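Local coordinates for lipase (Streptomyces rimosus, PDB 5MAL), which hydrolyses triacylglycerols, other carboxylic esters and long-chain acyl-CoA as a secreted GDSL-family lipase, preferring medium-length acyl chains, at residues A1-A6 and Y34-A39; V137-P142 and Y226-L230; L120-D125 and R177-F183; L65-S70 and A126-A131; P202-S206 and H216-G221. All coordinates share one frame; numbering follows the deposited sequence.

Contact 1: A1-A6 and Y34-A39; sequences ATDYVA and YPALWA
Strand 3-8, a member of the parallel sheet of the SGNH hydrolase fold, packs here on helix 34-40, with Tyr4 reaching out to Pro35 and Trp38. The local strand and helix run nearly antiparallel, at 167°, with their axes 9.5 Å apart. CG of Tyr4 stands anti to the backbone N (chi1 171°), which sends the ring straight out from the sheet to the helix. At the ring's edge, CE2 lies 3.6 Å from Pro35 O, in the ring plane. Beyond it, Tyr4 OH rests 3.2 Å from Pro35 CB, while its polar partner is Ser76 OG. The Trp38 six-membered ring meets the Tyr4 ring obliquely, planes at 61°, and Tyr4 CD2 approaches Trp38 CE3 to 3.6 Å. Ala1 CB completes this end at 3.9 Å from Trp38 CH2. At the other end Ala6 CB presses on Pro35 CB at 3.4 Å, tighter than usual for two carbons. No hydrogen bond crosses the contact, so it is held by packing. Strand 46-49 flanks it through Phe47 and Phe49, strand 74-78 through Leu74, and helix 219-232 closes in through Leu230.

Contact 2: V137-P142 and Y226-L230; sequences VVLGYP and YLPVL
The Tyr226 ring is met at its edge by Leu139 CD2 and Gly140 O, both close to its plane; Pro142 CD comes in obliquely, and the Tyr34 ring lies nearby with its plane turned by only about 15°. Leu139 CD2 is 3.6 Å from Tyr226 CD2, while the phenol oxygen donates a hydrogen bond of 2.7 Å from Tyr226 OH to Gly140 O. That bond lies in the carbonyl plane, on a lone pair, with a C=O...O angle of 140°, and ties the buried helix side chain to the backbone just where the strand ends. Pro142 packs on the same hydroxyl, CD to Tyr226 OH 3.5 Å, the two side chains crossing at about a right angle.

Farther along, the contact is purely aliphatic. Leu139 CD2 also reaches Val229 CG1 at 4.1 Å, so this one methyl sits between the tyrosine edge and the next turn of helix. Leu230 CG is anti to its own N, which carries CD1 across to Val137 CG2 at 3.9 Å. The helix is kinked at Pro228, whose N lacks a bond to the preceding turn.

This is the helix-on-sheet layering of the SGNH fold, the local strand and helix running at 152° to each other. Strand 135-139 lies between strands 74-78 and 184-186; helix 34-40 lies beside helix 219-232, and Tyr141 leads toward the active site with its OH bonded to Asp9.

Contact 3: L120-D125 and R177-F183; sequences LDQVYD and RAADHGF
Asp121 OD1 is the hub of a salt-bridge network and of a His-carboxylate hydrogen bond, taking one bond from His181 NE2 and one from Arg177 NH1, and so fastens helix 98-130 to the end of helix 159-180. The histidine bond is short and nearly straight, 2.7 Å from His181 NE2 to Asp121 OD1 at 168°; it lies in the imidazole plane but meets the carboxylate from above its own plane. The arginine bond, 3.0 Å from Arg177 NH1 to Asp121 OD1, uses the syn lone pair, with the guanidinium and carboxylate planes almost perpendicular. Arg177 NH1 serves Asp180 OD2 as well, at 2.9 Å, which brings a third residue into the network. His181 ND1 is bonded to Asp128, so both imidazole nitrogens face carboxylates, which would probably favour a protonated ring.

Tyr124 sits beneath this polar layer. Its CB lies over the centre of the imidazole, 3.4 Å from the His181 ring centroid in a CH-pi contact; with CG anti to the carbonyl carbon (chi1 -63°) the ring edge is turned toward the same face. Phe183 then points its edge at the face of Tyr124 in an offset edge-to-face pair, with planes 66° apart, while Leu120 CD1 lies 3.9 Å from Arg177 CG. Gly182, with positive phi, is the C-prime residue of a Schellman motif that ends helix 159-180 and swings the chain round to Phe183. Phe183 CE2 also touches Tyr124 CB, at 3.4 Å.

Contact 4: L65-S70 and A126-A131; sequences LTPVNS and AIDSRA
Leu65 and Arg130 meet at about a right angle, the leucine beneath one face of the guanidinium. Leu65 CB lies 3.6 Å from that plane, offset toward its rim, and is 3.7 Å from Arg130 NH1. The arginine chain is stretched from CG to NE, and with CG anti to the carbonyl carbon (chi1 -56°) it runs back over the loop that follows helix 57-64. Val68 stands across the aliphatic part of that chain, also nearly perpendicular, its CG1 3.8 Å from Arg130 CB. The same methyl reaches Ala131 CB at 3.6 Å, just past the helix end. Leu65 turns its other end to the helix flank, placing CD1 3.5 Å from Ala126 CB.

A type I turn from Leu65 to Val68 brings the carbonyls of both residues round to the arginine. Arg130 NH1 donates to a water at 2.7 Å, in the guanidinium plane, and this water can in turn serve Leu65 O or Val68 O. Strand 3-8 lies under the loop, with Val5 against Val68 and Leu7 against Leu65.

No clear direct hydrogen bond joins the loop to the end of helix 98-130. The junction is largely methyl packing inside and, toward the exposed arginine, a cation laid over an aliphatic side chain and linked through water to turn carbonyls, whose partial negative charge probably suits it.

Contact 5: P202-S206 and H216-G221; sequences PWLHS and HPTANG
Two backbone hydrogen bonds join Trp203-His205 to His216-Thr218 round a single beta bridge between Leu204 and Pro217. His205 N donates to His216 O at 2.8 Å. Thr218 N gives 2.9 Å to Trp203 O. The same Trp203 O receives CA-H contacts from Pro217 and from Gly221, whose CA is 3.5 Å away.

Capping comes next. Thr218 is the N-cap of helix 219-232: with OG1 set between its backbone N and carbonyl carbon (chi1 65°), that oxygen accepts from Gly221 N at 3.0 Å. A water joins Thr218 OG1 to Pro202 O.

The flat groups add packing. Thr218 CG2 sits over the centre of the His205 imidazole, 4.0 Å from the ring centroid, in a CH-pi contact. The Trp203 indole lies over the first helical turn with Asn220 O above one face, and Asn220 CB makes an off-centre CH-pi contact to its five-membered ring. Trp203 NE1 and Asn220 ND2, 3.0 Å apart, are both donors as modelled and form no hydrogen bond.

His216 belongs to the Ser/His catalytic dyad: its NE2 is bonded to Ser10 OG, and its ND1 meets the backbone carbonyl of Ser214. The bridge probably helps hold the chain that carries this histidine just before helix 219-232, with His205 bonded to Gly16 O, Leu204 lying on Pro142 beyond strand 135-139, and Pro217 packed on Tyr226 of the helix.

How the contacts relate
Contacts 1 and 2, with centres 13 Å apart, hold helices 34-40 and 219-232 on the parallel sheet and touch through Trp38 and Leu230. Contact 5 shares helix 219-232 with contact 2, its segments falling in sequence between those of contact 2, and carries the catalytic histidine just before the helix. Contacts 3 and 4 both use helix 98-130, lie 13 Å apart between centres, and join where His181 meets Asp128; their segments alternate along the chain. Val138 of contact 2 packs on Tyr124 of contact 3, and Val5 of contact 1 on Val68 of contact 4. Contacts 4 and 5 are about 30 Å apart between centres, so the C-terminal end of helix 98-130 lies far from the catalytic histidine.

Contact 1: A1-A6 and Y34-A39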
# COMPACT_ATOMS: atom_id res chain seq x y z
N ALA A 1 -23.85 -2.56 -1.17
CA ALA A 1 -22.85 -2.73 -0.12
C ALA A 1 -23.21 -1.82 1.05
O ALA A 1 -24.19 -2.08 1.74
CB ALA A 1 -21.47 -2.40 -0.64
N THR A 2 -22.36 -0.82 1.28
CA THR A 2 -22.70 0.47 1.89
C THR A 2 -21.51 1.36 2.10
O THR A 2 -20.81 1.65 1.14
CB THR A 2 -23.46 0.34 3.23
OG1 THR A 2 -23.09 -0.88 3.89
CG2 THR A 2 -24.96 0.44 2.98
N ASP A 3 -21.33 1.87 3.32
CA ASP A 3 -20.40 2.97 3.53
C ASP A 3 -19.00 2.44 3.65
O ASP A 3 -18.63 1.86 4.66
CB ASP A 3 -20.77 3.80 4.75
CG ASP A 3 -22.05 4.56 4.56
OD1 ASP A 3 -22.00 5.63 3.92
OD2 ASP A 3 -23.09 4.08 5.03
N TYR A 4 -18.24 2.65 2.59
CA TYR A 4 -16.88 2.16 2.46
C TYR A 4 -15.96 3.37 2.45
O TYR A 4 -16.08 4.24 1.59
CB TYR A 4 -16.77 1.34 1.17
CG TYR A 4 -15.37 0.93 0.76
CD1 TYR A 4 -14.37 0.67 1.70
CD2 TYR A 4 -15.04 0.80 -0.60
CE1 TYR A 4 -13.09 0.27 1.30
CE2 TYR A 4 -13.76 0.42 -0.99
CZ TYR A 4 -12.80 0.16 -0.05
OH TYR A 4 -11.54 -0.22 -0.43
N VAL A 5 -15.06 3.45 3.42
CA VAL A 5 -14.01 4.46 3.33
C VAL A 5 -12.69 3.79 2.99
O VAL A 5 -12.24 2.88 3.68
CB VAL A 5 -13.83 5.24 4.62
CG1 VAL A 5 -12.72 6.28 4.44
CG2 VAL A 5 -15.16 5.91 5.03
N ALA A 6 -12.07 4.27 1.92
CA ALA A 6 -10.78 3.73 1.51
C ALA A 6 -9.69 4.75 1.77
O ALA A 6 -9.60 5.78 1.10
CB ALA A 6 -10.81 3.33 0.05
N TYR A 34 -7.70 -0.85 -6.22
CA TYR A 34 -8.56 -1.89 -5.66
C TYR A 34 -9.78 -1.29 -4.94
O TYR A 34 -10.86 -1.86 -5.03
CB TYR A 34 -7.78 -2.84 -4.73
CG TYR A 34 -7.34 -2.25 -3.43
CD1 TYR A 34 -8.19 -2.25 -2.32
CD2 TYR A 34 -6.07 -1.71 -3.29
CE1 TYR A 34 -7.79 -1.70 -1.13
CE2 TYR A 34 -5.65 -1.16 -2.10
CZ TYR A 34 -6.53 -1.16 -1.02
OH TYR A 34 -6.15 -0.62 0.17
N PRO A 35 -9.66 -0.11 -4.28
CA PRO A 35 -10.91 0.36 -3.68
C PRO A 35 -11.96 0.75 -4.70
O PRO A 35 -13.13 0.44 -4.51
CB PRO A 35 -10.48 1.59 -2.88
CG PRO A 35 -9.05 1.33 -2.55
CD PRO A 35 -8.53 0.73 -3.83
N ALA A 36 -11.55 1.40 -5.78
CA ALA A 36 -12.50 1.79 -6.80
C ALA A 36 -13.11 0.56 -7.47
O ALA A 36 -14.31 0.51 -7.76
CB ALA A 36 -11.85 2.69 -7.83
N LEU A 37 -12.28 -0.45 -7.73
CA LEU A 37 -12.79 -1.70 -8.29
C LEU A 37 -13.77 -2.39 -7.35
O LEU A 37 -14.79 -2.95 -7.77
CB LEU A 37 -11.64 -2.65 -8.61
CG LEU A 37 -10.70 -2.22 -9.74
CD1 LEU A 37 -9.58 -3.23 -9.86
CD2 LEU A 37 -11.45 -2.08 -11.05
N TRP A 38 -13.46 -2.36 -6.06
CA TRP A 38 -14.35 -2.95 -5.08
C TRP A 38 -15.68 -2.20 -5.09
O TRP A 38 -16.73 -2.82 -5.16
CB TRP A 38 -13.73 -2.90 -3.69
CG TRP A 38 -14.42 -3.79 -2.71
CD1 TRP A 38 -14.08 -5.08 -2.38
CD2 TRP A 38 -15.56 -3.47 -1.92
NE1 TRP A 38 -14.95 -5.57 -1.44
CE2 TRP A 38 -15.87 -4.60 -1.15
CE3 TRP A 38 -16.36 -2.33 -1.81
CZ2 TRP A 38 -16.93 -4.63 -0.25
CZ3 TRP A 38 -17.43 -2.36 -0.92
CH2 TRP A 38 -17.71 -3.50 -0.16
N ALA A 39 -15.64 -0.88 -5.05
CA ALA A 39 -16.87 -0.12 -4.96
C ALA A 39 -17.71 -0.36 -6.23
O ALA A 39 -18.92 -0.55 -6.16
CB ALA A 39 -16.59 1.38 -4.76

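Contact 2: V137-P142 and Y226-L230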
# COMPACT_ATOMS: atom_id res chain seq x y z
N VAL A 137 -10.07 -3.54 7.01
CA VAL A 137 -9.10 -4.38 6.33
C VAL A 137 -7.83 -3.58 6.09
O VAL A 137 -7.82 -2.62 5.32
CB VAL A 137 -9.62 -4.89 4.98
CG1 VAL A 137 -8.65 -5.94 4.43
CG2 VAL A 137 -11.02 -5.44 5.11
N VAL A 138 -6.77 -3.99 6.76
CA VAL A 138 -5.46 -3.41 6.49
C VAL A 138 -4.77 -4.28 5.45
O VAL A 138 -4.67 -5.49 5.62
CB VAL A 138 -4.59 -3.32 7.74
CG1 VAL A 138 -3.26 -2.67 7.38
CG2 VAL A 138 -5.31 -2.54 8.82
N LEU A 139 -4.34 -3.68 4.35
CA LEU A 139 -3.68 -4.46 3.33
C LEU A 139 -2.19 -4.15 3.40
O LEU A 139 -1.79 -3.02 3.68
CB LEU A 139 -4.24 -4.14 1.96
CG LEU A 139 -5.67 -4.66 1.73
CD1 LEU A 139 -6.74 -3.67 2.16
CD2 LEU A 139 -5.84 -5.01 0.26
N GLY A 140 -1.38 -5.17 3.18
CA GLY A 140 0.06 -4.99 3.22
C GLY A 140 0.62 -4.49 1.90
O GLY A 140 -0.12 -4.04 1.01
N TYR A 141 1.94 -4.56 1.78
CA TYR A 141 2.63 -4.23 0.54
C TYR A 141 3.21 -5.51 -0.02
O TYR A 141 3.47 -6.45 0.71
CB TYR A 141 3.74 -3.21 0.79
CG TYR A 141 3.26 -1.90 1.37
CD1 TYR A 141 2.88 -0.86 0.54
CD2 TYR A 141 3.19 -1.72 2.75
CE1 TYR A 141 2.43 0.35 1.07
CE2 TYR A 141 2.75 -0.52 3.29
CZ TYR A 141 2.38 0.51 2.45
OH TYR A 141 1.93 1.70 2.97
N PRO A 142 3.40 -5.55 -1.34
CA PRO A 142 3.98 -6.78 -1.88
C PRO A 142 5.49 -6.73 -1.75
O PRO A 142 6.05 -5.63 -1.79
CB PRO A 142 3.56 -6.74 -3.36
CG PRO A 142 3.53 -5.27 -3.68
CD PRO A 142 3.05 -4.58 -2.40
N TYR A 226 -4.18 -6.70 -5.48
CA TYR A 226 -4.83 -6.10 -4.32
C TYR A 226 -6.30 -6.42 -4.16
O TYR A 226 -6.73 -6.81 -3.08
CB TYR A 226 -4.67 -4.58 -4.34
CG TYR A 226 -3.43 -4.18 -3.62
CD1 TYR A 226 -2.21 -4.12 -4.29
CD2 TYR A 226 -3.46 -3.90 -2.25
CE1 TYR A 226 -1.06 -3.77 -3.61
CE2 TYR A 226 -2.32 -3.56 -1.57
CZ TYR A 226 -1.12 -3.49 -2.26
OH TYR A 226 0.01 -3.15 -1.58
N LEU A 227 -7.08 -6.24 -5.22
CA LEU A 227 -8.54 -6.37 -5.09
C LEU A 227 -8.96 -7.75 -4.57
O LEU A 227 -9.82 -7.83 -3.70
CB LEU A 227 -9.22 -6.07 -6.42
CG LEU A 227 -10.72 -6.38 -6.44
CD1 LEU A 227 -11.48 -5.51 -5.45
CD2 LEU A 227 -11.27 -6.24 -7.85
N PRO A 228 -8.34 -8.84 -5.07
CA PRO A 228 -8.79 -10.13 -4.54
C PRO A 228 -8.53 -10.27 -3.05
O PRO A 228 -9.28 -10.93 -2.33
CB PRO A 228 -7.98 -11.14 -5.36
CG PRO A 228 -7.74 -10.44 -6.67
CD PRO A 228 -7.45 -9.02 -6.23
N VAL A 229 -7.49 -9.60 -2.56
CA VAL A 229 -7.21 -9.64 -1.13
C VAL A 229 -8.26 -8.86 -0.33
O VAL A 229 -8.68 -9.30 0.73
CB VAL A 229 -5.81 -9.11 -0.86
CG1 VAL A 229 -5.52 -9.11 0.62
CG2 VAL A 229 -4.81 -10.01 -1.57
N LEU A 230 -8.70 -7.72 -0.84
CA LEU A 230 -9.80 -7.03 -0.19
C LEU A 230 -11.05 -7.90 -0.23
O LEU A 230 -11.72 -8.04 0.78
CB LEU A 230 -10.07 -5.67 -0.82
CG LEU A 230 -11.25 -4.93 -0.18
CD1 LEU A 230 -10.99 -4.69 1.31
CD2 LEU A 230 -11.43 -3.62 -0.92

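Contact 3: L120-D125 and R177-F183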
# COMPACT_ATOMS: atom_id res chain seq x y z
N LEU A 120 1.13 3.66 13.34
CA LEU A 120 -0.02 2.88 12.90
C LEU A 120 -1.11 2.92 13.97
O LEU A 120 -2.29 3.11 13.66
CB LEU A 120 0.38 1.44 12.58
CG LEU A 120 1.32 1.27 11.40
CD1 LEU A 120 1.68 -0.19 11.25
CD2 LEU A 120 0.66 1.81 10.13
N ASP A 121 -0.70 2.75 15.22
CA ASP A 121 -1.64 2.83 16.33
C ASP A 121 -2.40 4.15 16.31
O ASP A 121 -3.60 4.18 16.59
CB ASP A 121 -0.93 2.66 17.67
CG ASP A 121 -0.63 1.22 17.98
OD1 ASP A 121 -1.32 0.32 17.44
OD2 ASP A 121 0.30 0.97 18.79
N GLN A 122 -1.70 5.24 16.00
CA GLN A 122 -2.34 6.54 15.90
C GLN A 122 -3.52 6.50 14.95
O GLN A 122 -4.62 6.96 15.26
CB GLN A 122 -1.34 7.61 15.45
CG GLN A 122 -0.41 8.06 16.54
CD GLN A 122 0.46 9.20 16.08
OE1 GLN A 122 1.22 9.07 15.12
NE2 GLN A 122 0.34 10.33 16.76
N VAL A 123 -3.27 5.93 13.77
CA VAL A 123 -4.33 5.84 12.78
C VAL A 123 -5.37 4.84 13.24
O VAL A 123 -6.58 5.10 13.14
CB VAL A 123 -3.77 5.42 11.41
CG1 VAL A 123 -4.92 5.22 10.42
CG2 VAL A 123 -2.79 6.45 10.89
N TYR A 124 -4.93 3.68 13.72
CA TYR A 124 -5.88 2.61 14.00
C TYR A 124 -6.76 2.99 15.19
O TYR A 124 -7.94 2.63 15.22
CB TYR A 124 -5.17 1.28 14.27
CG TYR A 124 -4.36 0.72 13.12
CD1 TYR A 124 -4.36 1.31 11.85
CD2 TYR A 124 -3.60 -0.43 13.30
CE1 TYR A 124 -3.60 0.77 10.81
CE2 TYR A 124 -2.84 -0.96 12.29
CZ TYR A 124 -2.85 -0.37 11.05
OH TYR A 124 -2.07 -0.95 10.09
N ASP A 125 -6.20 3.72 16.15
CA ASP A 125 -6.98 4.23 17.28
C ASP A 125 -8.09 5.14 16.78
O ASP A 125 -9.22 5.14 17.30
CB ASP A 125 -6.11 5.03 18.25
CG ASP A 125 -5.28 4.16 19.15
OD1 ASP A 125 -5.55 2.95 19.26
OD2 ASP A 125 -4.35 4.72 19.77
N ARG A 177 0.04 -5.10 14.26
CA ARG A 177 -0.70 -3.91 14.67
C ARG A 177 -2.18 -4.04 14.32
O ARG A 177 -3.04 -3.72 15.13
CB ARG A 177 -0.16 -2.63 14.02
CG ARG A 177 1.15 -2.05 14.58
CD ARG A 177 1.05 -1.66 16.05
NE ARG A 177 1.28 -2.82 16.89
CZ ARG A 177 0.54 -3.16 17.94
NH1 ARG A 177 -0.48 -2.39 18.32
NH2 ARG A 177 0.84 -4.26 18.61
N ALA A 178 -2.46 -4.49 13.10
CA ALA A 178 -3.83 -4.66 12.64
C ALA A 178 -4.58 -5.61 13.56
O ALA A 178 -5.67 -5.30 14.05
CB ALA A 178 -3.85 -5.17 11.22
N ALA A 179 -3.98 -6.77 13.81
CA ALA A 179 -4.60 -7.76 14.68
C ALA A 179 -4.76 -7.21 16.09
O ALA A 179 -5.72 -7.56 16.80
CB ALA A 179 -3.77 -9.02 14.70
N ASP A 180 -3.86 -6.31 16.49
CA ASP A 180 -3.91 -5.73 17.83
C ASP A 180 -5.08 -4.78 18.02
O ASP A 180 -5.42 -4.42 19.14
CB ASP A 180 -2.61 -5.00 18.15
CG ASP A 180 -2.22 -5.15 19.59
OD1 ASP A 180 -2.30 -6.29 20.10
OD2 ASP A 180 -1.86 -4.13 20.21
N HIS A 181 -5.68 -4.36 16.91
CA HIS A 181 -6.91 -3.56 16.96
C HIS A 181 -8.11 -4.34 16.45
O HIS A 181 -9.19 -3.77 16.26
CB HIS A 181 -6.75 -2.28 16.14
CG HIS A 181 -5.73 -1.34 16.69
ND1 HIS A 181 -6.07 -0.14 17.26
CD2 HIS A 181 -4.37 -1.42 16.74
CE1 HIS A 181 -4.97 0.48 17.65
NE2 HIS A 181 -3.93 -0.27 17.33
N GLY A 182 -7.93 -5.63 16.24
CA GLY A 182 -9.00 -6.49 15.77
C GLY A 182 -9.32 -6.24 14.31
O GLY A 182 -10.42 -6.58 13.85
N PHE A 183 -8.38 -5.65 13.58
CA PHE A 183 -8.56 -5.46 12.14
C PHE A 183 -8.07 -6.67 11.39
O PHE A 183 -7.17 -7.37 11.86
CB PHE A 183 -7.80 -4.24 11.62
CG PHE A 183 -8.13 -2.94 12.32
CD1 PHE A 183 -9.32 -2.78 13.01
CD2 PHE A 183 -7.26 -1.87 12.22
CE1 PHE A 183 -9.61 -1.56 13.62
CE2 PHE A 183 -7.53 -0.67 12.84
CZ PHE A 183 -8.72 -0.51 13.54

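Contact 4: L65-S70 and A126-A131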
# COMPACT_ATOMS: atom_id res chain seq x y z
N LEU A 65 -9.43 11.03 7.30
CA LEU A 65 -10.40 10.34 8.15
C LEU A 65 -11.76 11.03 8.19
O LEU A 65 -12.69 10.53 8.83
CB LEU A 65 -9.85 10.20 9.57
CG LEU A 65 -8.60 9.33 9.70
CD1 LEU A 65 -8.07 9.41 11.11
CD2 LEU A 65 -8.90 7.87 9.33
N THR A 66 -11.89 12.16 7.51
CA THR A 66 -13.12 12.95 7.56
C THR A 66 -14.43 12.14 7.37
O THR A 66 -15.37 12.31 8.15
CB THR A 66 -13.07 14.10 6.53
OG1 THR A 66 -11.97 14.96 6.86
CG2 THR A 66 -14.35 14.91 6.54
N PRO A 67 -14.49 11.24 6.36
CA PRO A 67 -15.74 10.50 6.19
C PRO A 67 -15.86 9.23 7.03
O PRO A 67 -16.81 8.46 6.86
CB PRO A 67 -15.72 10.14 4.70
CG PRO A 67 -14.26 9.97 4.40
CD PRO A 67 -13.52 10.95 5.28
N VAL A 68 -14.90 9.00 7.91
CA VAL A 68 -14.94 7.83 8.78
C VAL A 68 -15.77 8.16 10.00
O VAL A 68 -15.42 9.05 10.76
CB VAL A 68 -13.54 7.39 9.21
CG1 VAL A 68 -13.62 6.21 10.16
CG2 VAL A 68 -12.71 7.04 7.98
N ASN A 69 -16.88 7.47 10.19
CA ASN A 69 -17.77 7.79 11.29
C ASN A 69 -18.61 6.58 11.67
O ASN A 69 -18.36 5.47 11.19
CB ASN A 69 -18.65 9.00 10.94
CG ASN A 69 -19.42 8.79 9.66
OD1 ASN A 69 -20.05 7.75 9.46
ND2 ASN A 69 -19.35 9.76 8.76
N SER A 70 -19.60 6.76 12.54
CA SER A 70 -20.33 5.61 13.04
C SER A 70 -21.07 4.87 11.93
O SER A 70 -21.35 3.68 12.04
CB SER A 70 -21.30 6.02 14.15
OG SER A 70 -22.09 7.12 13.75
N ALA A 126 -7.77 5.96 15.79
CA ALA A 126 -8.75 6.87 15.23
C ALA A 126 -9.87 6.06 14.59
O ALA A 126 -11.05 6.34 14.79
CB ALA A 126 -8.11 7.80 14.25
N ILE A 127 -9.51 5.04 13.83
CA ILE A 127 -10.51 4.17 13.22
C ILE A 127 -11.35 3.46 14.29
O ILE A 127 -12.58 3.37 14.17
CB ILE A 127 -9.86 3.14 12.28
CG1 ILE A 127 -9.29 3.86 11.06
CG2 ILE A 127 -10.87 2.10 11.86
CD1 ILE A 127 -8.26 3.06 10.29
N ASP A 128 -10.68 2.97 15.33
CA ASP A 128 -11.36 2.34 16.46
C ASP A 128 -12.47 3.21 17.01
O ASP A 128 -13.58 2.75 17.27
CB ASP A 128 -10.38 2.05 17.60
CG ASP A 128 -9.53 0.82 17.35
OD1 ASP A 128 -9.95 -0.07 16.60
OD2 ASP A 128 -8.42 0.77 17.94
N SER A 129 -12.13 4.48 17.20
CA SER A 129 -13.02 5.43 17.85
C SER A 129 -14.15 5.86 16.93
O SER A 129 -15.32 5.84 17.33
CB SER A 129 -12.23 6.66 18.31
OG SER A 129 -13.10 7.68 18.78
N ARG A 130 -13.81 6.23 15.71
CA ARG A 130 -14.81 6.80 14.81
C ARG A 130 -15.75 5.79 14.18
O ARG A 130 -16.92 6.08 13.94
CB ARG A 130 -14.11 7.59 13.70
CG ARG A 130 -13.19 8.67 14.26
CD ARG A 130 -13.00 9.78 13.27
NE ARG A 130 -11.76 10.51 13.52
CZ ARG A 130 -11.36 11.56 12.83
NH1 ARG A 130 -12.11 12.03 11.83
NH2 ARG A 130 -10.22 12.16 13.13
N ALA A 131 -15.22 4.61 13.89
CA ALA A 131 -15.98 3.63 13.13
C ALA A 131 -15.97 2.28 13.83
O ALA A 131 -15.41 1.31 13.31
CB ALA A 131 -15.41 3.52 11.73
O HOH W 1 -14.58 11.45 10.91

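Contact 5: P202-S206 and H216-G221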
# COMPACT_ATOMS: atom_id res chain seq x y z
N PRO A 202 5.41 -9.44 -14.11
CA PRO A 202 5.29 -8.40 -13.08
C PRO A 202 3.90 -7.77 -13.04
O PRO A 202 3.31 -7.48 -14.08
CB PRO A 202 6.36 -7.38 -13.49
CG PRO A 202 6.48 -7.56 -14.98
CD PRO A 202 6.34 -9.04 -15.18
N TRP A 203 3.40 -7.61 -11.82
CA TRP A 203 2.20 -6.84 -11.54
C TRP A 203 2.56 -5.55 -10.85
O TRP A 203 1.69 -4.88 -10.28
CB TRP A 203 1.23 -7.62 -10.66
CG TRP A 203 0.47 -8.65 -11.38
CD1 TRP A 203 0.46 -8.88 -12.74
CD2 TRP A 203 -0.42 -9.60 -10.80
NE1 TRP A 203 -0.37 -9.93 -13.03
CE2 TRP A 203 -0.93 -10.39 -11.86
CE3 TRP A 203 -0.83 -9.87 -9.50
CZ2 TRP A 203 -1.83 -11.43 -11.63
CZ3 TRP A 203 -1.72 -10.91 -9.28
CH2 TRP A 203 -2.21 -11.67 -10.34
N LEU A 204 3.85 -5.24 -10.86
CA LEU A 204 4.37 -3.98 -10.35
C LEU A 204 5.09 -3.30 -11.47
O LEU A 204 5.71 -3.96 -12.31
CB LEU A 204 5.35 -4.20 -9.20
CG LEU A 204 4.81 -4.95 -7.99
CD1 LEU A 204 5.99 -5.43 -7.15
CD2 LEU A 204 3.92 -4.01 -7.21
N HIS A 205 5.04 -1.97 -11.49
CA HIS A 205 5.93 -1.22 -12.35
C HIS A 205 7.34 -1.33 -11.80
O HIS A 205 7.53 -1.29 -10.59
CB HIS A 205 5.53 0.26 -12.43
CG HIS A 205 4.21 0.51 -13.07
ND1 HIS A 205 4.05 0.55 -14.44
CD2 HIS A 205 2.99 0.74 -12.54
CE1 HIS A 205 2.78 0.78 -14.73
NE2 HIS A 205 2.12 0.92 -13.59
N SER A 206 8.31 -1.44 -12.69
CA SER A 206 9.69 -1.33 -12.25
C SER A 206 9.98 0.15 -12.09
O SER A 206 9.07 0.97 -11.97
CB SER A 206 10.64 -1.97 -13.25
OG SER A 206 11.95 -2.01 -12.70
N HIS A 216 4.92 0.73 -8.10
CA HIS A 216 3.51 0.64 -7.75
C HIS A 216 2.82 -0.44 -8.56
O HIS A 216 3.32 -0.84 -9.60
CB HIS A 216 2.84 1.98 -7.96
CG HIS A 216 3.20 2.96 -6.91
ND1 HIS A 216 4.39 3.66 -6.92
CD2 HIS A 216 2.58 3.29 -5.75
CE1 HIS A 216 4.46 4.42 -5.84
NE2 HIS A 216 3.38 4.21 -5.12
N PRO A 217 1.68 -0.93 -8.08
CA PRO A 217 1.00 -1.98 -8.85
C PRO A 217 0.55 -1.48 -10.20
O PRO A 217 0.15 -0.31 -10.34
CB PRO A 217 -0.20 -2.32 -7.98
CG PRO A 217 0.22 -1.97 -6.60
CD PRO A 217 1.04 -0.72 -6.77
N THR A 218 0.64 -2.34 -11.19
CA THR A 218 0.04 -2.08 -12.48
C THR A 218 -1.47 -2.19 -12.35
O THR A 218 -1.97 -2.53 -11.27
CB THR A 218 0.53 -3.07 -13.52
OG1 THR A 218 0.05 -4.38 -13.16
CG2 THR A 218 2.06 -3.08 -13.57
N ALA A 219 -2.19 -1.96 -13.44
CA ALA A 219 -3.63 -2.17 -13.43
C ALA A 219 -3.94 -3.62 -13.06
O ALA A 219 -4.86 -3.88 -12.28
CB ALA A 219 -4.24 -1.82 -14.79
N ASN A 220 -3.15 -4.54 -13.60
CA ASN A 220 -3.32 -5.97 -13.34
C ASN A 220 -3.02 -6.26 -11.86
O ASN A 220 -3.69 -7.07 -11.22
CB ASN A 220 -2.41 -6.80 -14.27
CG ASN A 220 -2.88 -8.25 -14.41
OD1 ASN A 220 -3.86 -8.65 -13.79
ND2 ASN A 220 -2.19 -9.03 -15.24
N GLY A 221 -2.01 -5.57 -11.33
CA GLY A 221 -1.66 -5.68 -9.92
C GLY A 221 -2.78 -5.21 -9.01
O GLY A 221 -3.02 -5.77 -7.95
O HOH W 2 1.07 -6.07 -15.11